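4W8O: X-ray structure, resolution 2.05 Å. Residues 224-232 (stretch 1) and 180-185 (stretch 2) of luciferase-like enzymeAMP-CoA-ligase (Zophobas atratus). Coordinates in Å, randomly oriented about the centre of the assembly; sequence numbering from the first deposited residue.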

# COMPACT_ATOMS: atom_id res chain seq x y z
N THR A 224 8.57 1.44 -0.79
CA THR A 224 8.77 0.17 -0.10
C THR A 224 7.47 -0.28 0.53
O THR A 224 6.49 0.47 0.56
CB THR A 224 9.84 0.30 0.99
OG1 THR A 224 9.43 1.31 1.93
CG2 THR A 224 11.19 0.68 0.38
N MET A 225 7.47 -1.51 1.06
CA MET A 225 6.26 -2.12 1.63
C MET A 225 5.91 -1.55 3.00
O MET A 225 4.86 -1.85 3.56
CB MET A 225 6.42 -3.64 1.71
CG MET A 225 6.53 -4.33 0.35
SD MET A 225 5.05 -4.15 -0.66
CE MET A 225 5.67 -4.65 -2.26
N TYR A 226 6.79 -0.73 3.55
CA TYR A 226 6.48 0.10 4.71
C TYR A 226 5.24 0.97 4.46
O TYR A 226 4.42 1.17 5.35
CB TYR A 226 7.67 1.00 5.00
CG TYR A 226 7.47 2.03 6.08
CD1 TYR A 226 7.44 1.66 7.42
CD2 TYR A 226 7.33 3.38 5.76
CE1 TYR A 226 7.26 2.60 8.42
CE2 TYR A 226 7.17 4.34 6.76
CZ TYR A 226 7.14 3.94 8.08
OH TYR A 226 6.98 4.87 9.08
N TRP A 227 5.13 1.49 3.25
CA TRP A 227 4.06 2.41 2.90
C TRP A 227 2.83 1.66 2.45
O TRP A 227 2.92 0.64 1.76
CB TRP A 227 4.53 3.37 1.79
CG TRP A 227 5.72 4.20 2.22
CD1 TRP A 227 7.04 3.99 1.88
CD2 TRP A 227 5.71 5.36 3.07
NE1 TRP A 227 7.83 4.95 2.46
CE2 TRP A 227 7.05 5.80 3.20
CE3 TRP A 227 4.69 6.06 3.73
CZ2 TRP A 227 7.40 6.91 3.96
CZ3 TRP A 227 5.04 7.18 4.49
CH2 TRP A 227 6.39 7.59 4.60
N ILE A 228 1.67 2.17 2.86
CA ILE A 228 0.38 1.67 2.40
C ILE A 228 0.35 1.48 0.88
O ILE A 228 -0.17 0.49 0.40
CB ILE A 228 -0.77 2.61 2.86
CG1 ILE A 228 -2.15 2.05 2.49
CG2 ILE A 228 -0.61 4.00 2.28
CD1 ILE A 228 -2.54 0.81 3.25
N THR A 229 0.92 2.41 0.12
CA THR A 229 0.90 2.29 -1.34
C THR A 229 1.63 1.03 -1.84
O THR A 229 1.15 0.36 -2.77
CB THR A 229 1.51 3.53 -2.01
OG1 THR A 229 2.80 3.78 -1.45
CG2 THR A 229 0.62 4.73 -1.78
N GLY A 230 2.77 0.71 -1.25
CA GLY A 230 3.48 -0.51 -1.61
C GLY A 230 2.61 -1.76 -1.44
O GLY A 230 2.46 -2.55 -2.36
N MET A 231 2.05 -1.91 -0.24
CA MET A 231 1.23 -3.08 0.09
C MET A 231 -0.07 -3.10 -0.70
O MET A 231 -0.49 -4.16 -1.15
CB MET A 231 0.90 -3.09 1.60
CG MET A 231 2.06 -3.53 2.48
SD MET A 231 2.52 -5.25 2.20
CE MET A 231 1.07 -6.12 2.79
N ALA A 232 -0.71 -1.94 -0.85
CA ALA A 232 -1.95 -1.85 -1.60
C ALA A 232 -1.74 -2.16 -3.10
O ALA A 232 -2.59 -2.80 -3.73
CB ALA A 232 -2.63 -0.50 -1.40
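Stretch 2, residues 180-185: AVMFFS

Residues 180-184 form the end of an extended strand that packs beside the helix begun at I228, running nearly antiparallel to it: the N-to-C directions of the two axes make an angle of 161°, and the axes come no closer than 10.4 Å. No direct hydrogen bond joins the stretches, so the contact rests mainly on apolar side chains. A180 lies out of reach. V181, with chi1 near 180° (t), points its CA-to-CB bond toward the helix, and its CG1 lies 4.0 Å from CE of M231, whose three chi angles are all m. M182 makes no contact. F183 is the centre of the interface, with more of its surface covered by the other stretch (98 Å²) than any other residue here. Its m rotamer (chi1 -62°) carries the ring to the start of the helix, where I228 CD1 sits over one face, 3.5 Å from F183 CE2 and 3.9 Å from the ring centroid, in a CH-pi contact. The ring edge meets M231 CB, 3.7 Å from F183 CZ, and the backbone of the preceding turn, with Y226 O 3.7 Å from F183 CD1. F184 also points toward stretch 1; its CD2 lies 4.1 Å from Y226 CE1, an apolar contact. A water bridges the backbones here, donating to Y226 O (3.2 Å from the water O) and weakly accepting from F184 N (3.4 Å from the same O). S185 lies out of reach of stretch 1.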

# COMPACT_ATOMS: atom_id res chain seq x y z
N ALA A 180 -4.67 -8.87 9.84
CA ALA A 180 -3.88 -9.46 8.77
C ALA A 180 -2.61 -8.65 8.47
O ALA A 180 -1.54 -9.23 8.29
CB ALA A 180 -4.72 -9.57 7.51
N VAL A 181 -2.75 -7.33 8.43
CA VAL A 181 -1.67 -6.41 8.06
C VAL A 181 -1.66 -5.23 9.03
O VAL A 181 -2.74 -4.75 9.43
CB VAL A 181 -1.86 -5.85 6.63
CG1 VAL A 181 -0.69 -4.98 6.21
CG2 VAL A 181 -2.06 -6.96 5.61
N MET A 182 -0.47 -4.74 9.38
CA MET A 182 -0.33 -3.54 10.22
C MET A 182 0.49 -2.44 9.53
O MET A 182 1.34 -2.72 8.70
CB MET A 182 0.30 -3.88 11.58
CG MET A 182 -0.59 -4.74 12.47
SD MET A 182 0.03 -5.04 14.14
CE MET A 182 1.42 -6.10 13.78
N PHE A 183 0.16 -1.19 9.86
CA PHE A 183 0.92 -0.01 9.46
C PHE A 183 1.11 0.86 10.70
O PHE A 183 0.66 0.49 11.80
CB PHE A 183 0.21 0.77 8.34
CG PHE A 183 0.03 -0.02 7.07
CD1 PHE A 183 1.05 -0.09 6.14
CD2 PHE A 183 -1.15 -0.70 6.82
CE1 PHE A 183 0.90 -0.83 4.97
CE2 PHE A 183 -1.30 -1.45 5.67
CZ PHE A 183 -0.28 -1.51 4.74
N PHE A 184 1.78 1.99 10.56
CA PHE A 184 2.09 2.84 11.70
C PHE A 184 1.52 4.23 11.53
O PHE A 184 1.68 4.85 10.47
CB PHE A 184 3.59 2.88 11.91
CG PHE A 184 4.17 1.54 12.23
CD1 PHE A 184 3.98 0.98 13.48
CD2 PHE A 184 4.88 0.82 11.28
CE1 PHE A 184 4.51 -0.26 13.79
CE2 PHE A 184 5.41 -0.42 11.58
CZ PHE A 184 5.23 -0.96 12.84
N SER A 185 0.86 4.72 12.58
CA SER A 185 0.22 6.01 12.57
C SER A 185 1.25 7.12 12.50
O SER A 185 2.41 6.91 12.83
CB SER A 185 -0.66 6.19 13.81
OG SER A 185 0.13 6.33 14.99
O HOH W 1 3.47 2.99 7.75